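Local coordinates for protein phosphodiesterase MJ0936 (Methanocaldococcus jannaschii, PDB 2AHD) that is a phosphodiesterase of the calcineurin-like phosphoesterase superfamily, with an alpha/beta fold built around two mixed beta-sheets, at residues His10-Ile20 / Val38-Leu49. Numbering follows the deposited sequence.
Sequences HDHLPNIRKAI and VSLFVIKEFENL
Both carboxylate oxygens of D11 are engaged by S39. D11 OD1 accepts a hydrogen bond from S39 N at 2.9 Å through its syn lone pair, with an N-H...O angle of 149°. The hydroxyl OG of S39 donates to D11 OD2 at 2.7 Å, 29° out of the carboxylate plane. Together they would hold the carboxylate against rotation, and V38 CG1 and V42 CG2 pack against it. The second polar link is a salt bridge, R17 NH1 to E45 OE1 at 2.6 Å. Here the oxygen lies over one face of the guanidinium, whose plane stands 82° from that of the carboxylate, so the two groups are far from coplanar. The E45 chain is bent at chi2, which turns its carboxylate back over R17. In the calcineurin-like fold the contact joins helix 13-24, which follows strand 3-6, to the segment after strand 30-33, both strands being parallel neighbours in the six-stranded sheet. The side chain of E45 sits as a knob in the hole formed by L13, I16, R17 and I20 of helix 13-24, its CG 3.5 Å from L13 CD2. Deeper in, I16 CD1 meets V42 CG1 at 3.7 Å, the two side chains crossing at about a right angle. I20 reaches F46 CD1 with its CD1 at 3.8 Å, and the other branch, CG2, rests on L49 CB. F46 also touches H33 and L49 touches V31, which carries the packing onto strand 30-33.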
loop_
_atom_site.group_PDB
_atom_site.type_symbol
_atom_site.label_atom_id
_atom_site.label_comp_id
_atom_site.label_asym_id
_atom_site.label_seq_id
_atom_site.Cartn_x
_atom_site.Cartn_y
_atom_site.Cartn_z
ATOM N N HIS A 10 -0.813 11.420 2.424
ATOM C CA HIS A 10 -0.527 12.848 2.479
ATOM C C HIS A 10 -0.762 13.550 3.807
ATOM O O HIS A 10 -1.491 14.534 3.887
ATOM C CB HIS A 10 -1.306 13.540 1.379
ATOM C CG HIS A 10 -0.991 13.014 0.015
ATOM N ND1 HIS A 10 0.155 13.359 -0.664
ATOM C CD2 HIS A 10 -1.623 12.095 -0.753
ATOM C CE1 HIS A 10 0.221 12.671 -1.792
ATOM N NE2 HIS A 10 -0.845 11.895 -1.869
ATOM N N ASP A 11 -0.129 13.028 4.850
ATOM C CA ASP A 11 -0.206 13.602 6.188
ATOM C C ASP A 11 -1.582 13.718 6.851
ATOM O O ASP A 11 -1.695 14.271 7.959
ATOM C CB ASP A 11 0.456 14.971 6.161
ATOM C CG ASP A 11 1.899 14.899 5.745
ATOM O OD1 ASP A 11 2.455 13.784 5.732
ATOM O OD2 ASP A 11 2.485 15.954 5.446
ATOM N N HIS A 12 -2.616 13.196 6.195
ATOM C CA HIS A 12 -3.962 13.265 6.745
ATOM C C HIS A 12 -4.080 12.373 7.964
ATOM O O HIS A 12 -4.618 11.268 7.886
ATOM C CB HIS A 12 -4.963 12.836 5.688
ATOM C CG HIS A 12 -6.374 13.187 6.021
ATOM N ND1 HIS A 12 -7.276 13.619 5.074
ATOM C CD2 HIS A 12 -7.045 13.154 7.192
ATOM C CE1 HIS A 12 -8.442 13.839 5.648
ATOM N NE2 HIS A 12 -8.329 13.564 6.934
ATOM N N LEU A 13 -3.600 12.857 9.104
ATOM C CA LEU A 13 -3.618 12.054 10.320
ATOM C C LEU A 13 -4.924 11.333 10.656
ATOM O O LEU A 13 -4.914 10.146 10.952
ATOM C CB LEU A 13 -3.144 12.896 11.497
ATOM C CG LEU A 13 -1.639 13.163 11.391
ATOM C CD1 LEU A 13 -1.162 13.978 12.573
ATOM C CD2 LEU A 13 -0.896 11.837 11.328
ATOM N N PRO A 14 -6.060 12.037 10.612
ATOM C CA PRO A 14 -7.355 11.429 10.912
ATOM C C PRO A 14 -7.570 10.159 10.122
ATOM O O PRO A 14 -7.731 9.086 10.684
ATOM C CB PRO A 14 -8.333 12.506 10.505
ATOM C CG PRO A 14 -7.610 13.735 10.857
ATOM C CD PRO A 14 -6.217 13.474 10.343
ATOM N N ASN A 15 -7.574 10.282 8.806
ATOM C CA ASN A 15 -7.784 9.128 7.948
ATOM C C ASN A 15 -6.724 8.045 8.136
ATOM O O ASN A 15 -6.985 6.859 7.917
ATOM C CB ASN A 15 -7.853 9.583 6.493
ATOM C CG ASN A 15 -9.176 10.228 6.165
ATOM O OD1 ASN A 15 -9.909 10.632 7.061
ATOM N ND2 ASN A 15 -9.493 10.331 4.877
ATOM N N ILE A 16 -5.528 8.452 8.546
ATOM C CA ILE A 16 -4.450 7.494 8.773
ATOM C C ILE A 16 -4.813 6.621 9.972
ATOM O O ILE A 16 -4.685 5.398 9.930
ATOM C CB ILE A 16 -3.106 8.220 9.041
ATOM C CG1 ILE A 16 -2.592 8.861 7.744
ATOM C CG2 ILE A 16 -2.090 7.240 9.612
ATOM C CD1 ILE A 16 -1.372 9.748 7.910
ATOM N N ARG A 17 -5.279 7.266 11.037
ATOM C CA ARG A 17 -5.676 6.581 12.252
ATOM C C ARG A 17 -6.894 5.711 11.974
ATOM O O ARG A 17 -6.945 4.555 12.402
ATOM C CB ARG A 17 -6.020 7.593 13.328
ATOM C CG ARG A 17 -4.954 8.635 13.583
ATOM C CD ARG A 17 -5.587 9.832 14.269
ATOM N NE ARG A 17 -4.668 10.952 14.414
ATOM C CZ ARG A 17 -3.612 10.943 15.215
ATOM N NH1 ARG A 17 -3.348 9.866 15.941
ATOM N NH2 ARG A 17 -2.826 12.006 15.294
ATOM N N LYS A 18 -7.876 6.267 11.266
ATOM C CA LYS A 18 -9.081 5.517 10.923
ATOM C C LYS A 18 -8.678 4.211 10.266
ATOM O O LYS A 18 -9.138 3.135 10.644
ATOM C CB LYS A 18 -9.952 6.295 9.938
ATOM C CG LYS A 18 -10.756 7.440 10.532
ATOM C CD LYS A 18 -11.797 7.925 9.525
ATOM C CE LYS A 18 -12.753 8.941 10.120
ATOM N NZ LYS A 18 -12.031 10.148 10.578
ATOM N N ALA A 19 -7.806 4.330 9.272
ATOM C CA ALA A 19 -7.312 3.191 8.520
ATOM C C ALA A 19 -6.559 2.216 9.398
ATOM O O ALA A 19 -6.777 1.012 9.297
ATOM C CB ALA A 19 -6.417 3.669 7.387
ATOM N N ILE A 20 -5.675 2.725 10.252
ATOM C CA ILE A 20 -4.917 1.840 11.121
ATOM C C ILE A 20 -5.860 0.960 11.952
ATOM O O ILE A 20 -5.658 -0.255 12.035
ATOM C CB ILE A 20 -3.965 2.614 12.058
ATOM C CG1 ILE A 20 -2.917 3.360 11.233
ATOM C CG2 ILE A 20 -3.246 1.645 12.978
ATOM C CD1 ILE A 20 -1.860 4.070 12.054
ATOM N N VAL A 38 4.396 10.857 3.144
ATOM C CA VAL A 38 4.967 12.157 2.890
ATOM C C VAL A 38 5.838 12.683 4.016
ATOM O O VAL A 38 7.052 12.730 3.861
ATOM C CB VAL A 38 3.876 13.166 2.516
ATOM C CG1 VAL A 38 4.179 14.497 3.128
ATOM C CG2 VAL A 38 3.780 13.279 1.010
ATOM N N SER A 39 5.239 13.060 5.146
ATOM C CA SER A 39 6.005 13.614 6.252
ATOM C C SER A 39 6.417 12.584 7.286
ATOM O O SER A 39 5.692 11.627 7.540
ATOM C CB SER A 39 5.213 14.727 6.928
ATOM O OG SER A 39 5.102 15.856 6.091
ATOM N N LEU A 40 7.579 12.801 7.896
ATOM C CA LEU A 40 8.120 11.901 8.910
ATOM C C LEU A 40 7.182 11.618 10.060
ATOM O O LEU A 40 7.028 10.463 10.456
ATOM C CB LEU A 40 9.432 12.453 9.475
ATOM C CG LEU A 40 10.717 11.796 8.965
ATOM C CD1 LEU A 40 11.945 12.566 9.421
ATOM C CD2 LEU A 40 10.748 10.365 9.462
ATOM N N PHE A 41 6.554 12.658 10.600
ATOM C CA PHE A 41 5.662 12.462 11.735
ATOM C C PHE A 41 4.590 11.426 11.471
ATOM O O PHE A 41 3.964 10.923 12.398
ATOM C CB PHE A 41 5.039 13.798 12.196
ATOM C CG PHE A 41 4.182 14.489 11.169
ATOM C CD1 PHE A 41 2.891 14.058 10.912
ATOM C CD2 PHE A 41 4.663 15.597 10.476
ATOM C CE1 PHE A 41 2.090 14.717 9.983
ATOM C CE2 PHE A 41 3.870 16.261 9.544
ATOM C CZ PHE A 41 2.581 15.822 9.297
ATOM N N VAL A 42 4.396 11.084 10.206
ATOM C CA VAL A 42 3.392 10.094 9.861
ATOM C C VAL A 42 3.780 8.702 10.357
ATOM O O VAL A 42 2.925 7.930 10.787
ATOM C CB VAL A 42 3.170 10.028 8.342
ATOM C CG1 VAL A 42 2.204 8.892 8.012
ATOM C CG2 VAL A 42 2.622 11.358 7.840
ATOM N N ILE A 43 5.071 8.389 10.307
ATOM C CA ILE A 43 5.550 7.086 10.734
ATOM C C ILE A 43 5.226 6.777 12.199
ATOM O O ILE A 43 4.930 5.633 12.543
ATOM C CB ILE A 43 7.076 6.956 10.516
ATOM C CG1 ILE A 43 7.429 7.220 9.053
ATOM C CG2 ILE A 43 7.545 5.575 10.903
ATOM C CD1 ILE A 43 6.744 6.310 8.066
ATOM N N LYS A 44 5.271 7.787 13.065
ATOM C CA LYS A 44 4.995 7.557 14.480
ATOM C C LYS A 44 3.567 7.097 14.732
ATOM O O LYS A 44 3.239 6.608 15.807
ATOM C CB LYS A 44 5.295 8.811 15.308
ATOM C CG LYS A 44 6.773 9.282 15.276
ATOM C CD LYS A 44 7.814 8.205 15.711
ATOM C CE LYS A 44 8.333 7.369 14.525
ATOM N NZ LYS A 44 9.482 6.481 14.853
ATOM N N GLU A 45 2.712 7.253 13.736
ATOM C CA GLU A 45 1.325 6.834 13.872
ATOM C C GLU A 45 1.248 5.330 13.685
ATOM O O GLU A 45 0.423 4.657 14.290
ATOM C CB GLU A 45 0.462 7.504 12.810
ATOM C CG GLU A 45 0.218 8.972 13.028
ATOM C CD GLU A 45 -0.688 9.224 14.206
ATOM O OE1 GLU A 45 -1.754 8.574 14.283
ATOM O OE2 GLU A 45 -0.342 10.077 15.049
ATOM N N PHE A 46 2.122 4.812 12.836
ATOM C CA PHE A 46 2.125 3.394 12.548
ATOM C C PHE A 46 2.643 2.537 13.682
ATOM O O PHE A 46 2.398 1.325 13.704
ATOM C CB PHE A 46 2.897 3.128 11.257
ATOM C CG PHE A 46 2.167 3.587 10.038
ATOM C CD1 PHE A 46 0.964 2.993 9.676
ATOM C CD2 PHE A 46 2.636 4.658 9.292
ATOM C CE1 PHE A 46 0.234 3.457 8.596
ATOM C CE2 PHE A 46 1.907 5.133 8.203
ATOM C CZ PHE A 46 0.702 4.528 7.858
ATOM N N GLU A 47 3.359 3.141 14.627
ATOM C CA GLU A 47 3.841 2.363 15.753
ATOM C C GLU A 47 2.604 2.194 16.609
ATOM O O GLU A 47 2.587 2.515 17.790
ATOM C CB GLU A 47 4.959 3.095 16.507
ATOM C CG GLU A 47 4.558 4.346 17.276
ATOM C CD GLU A 47 5.769 5.117 17.816
ATOM O OE1 GLU A 47 5.570 6.073 18.600
ATOM O OE2 GLU A 47 6.918 4.777 17.445
ATOM N N ASN A 48 1.553 1.687 15.978
ATOM C CA ASN A 48 0.288 1.483 16.638
ATOM C C ASN A 48 -0.590 0.615 15.761
ATOM O O ASN A 48 -1.796 0.526 15.957
ATOM C CB ASN A 48 -0.371 2.826 16.860
ATOM C CG ASN A 48 -1.219 2.843 18.088
ATOM O OD1 ASN A 48 -2.139 2.035 18.225
ATOM N ND2 ASN A 48 -0.916 3.762 19.008
ATOM N N LEU A 49 0.042 -0.014 14.780
ATOM C CA LEU A 49 -0.620 -0.907 13.835
ATOM C C LEU A 49 -0.106 -2.321 14.107
ATOM O O LEU A 49 1.107 -2.538 14.155
ATOM C CB LEU A 49 -0.258 -0.495 12.403
ATOM C CG LEU A 49 -0.647 -1.421 11.250
ATOM C CD1 LEU A 49 -2.138 -1.330 10.997
ATOM C CD2 LEU A 49 0.127 -1.034 10.009
#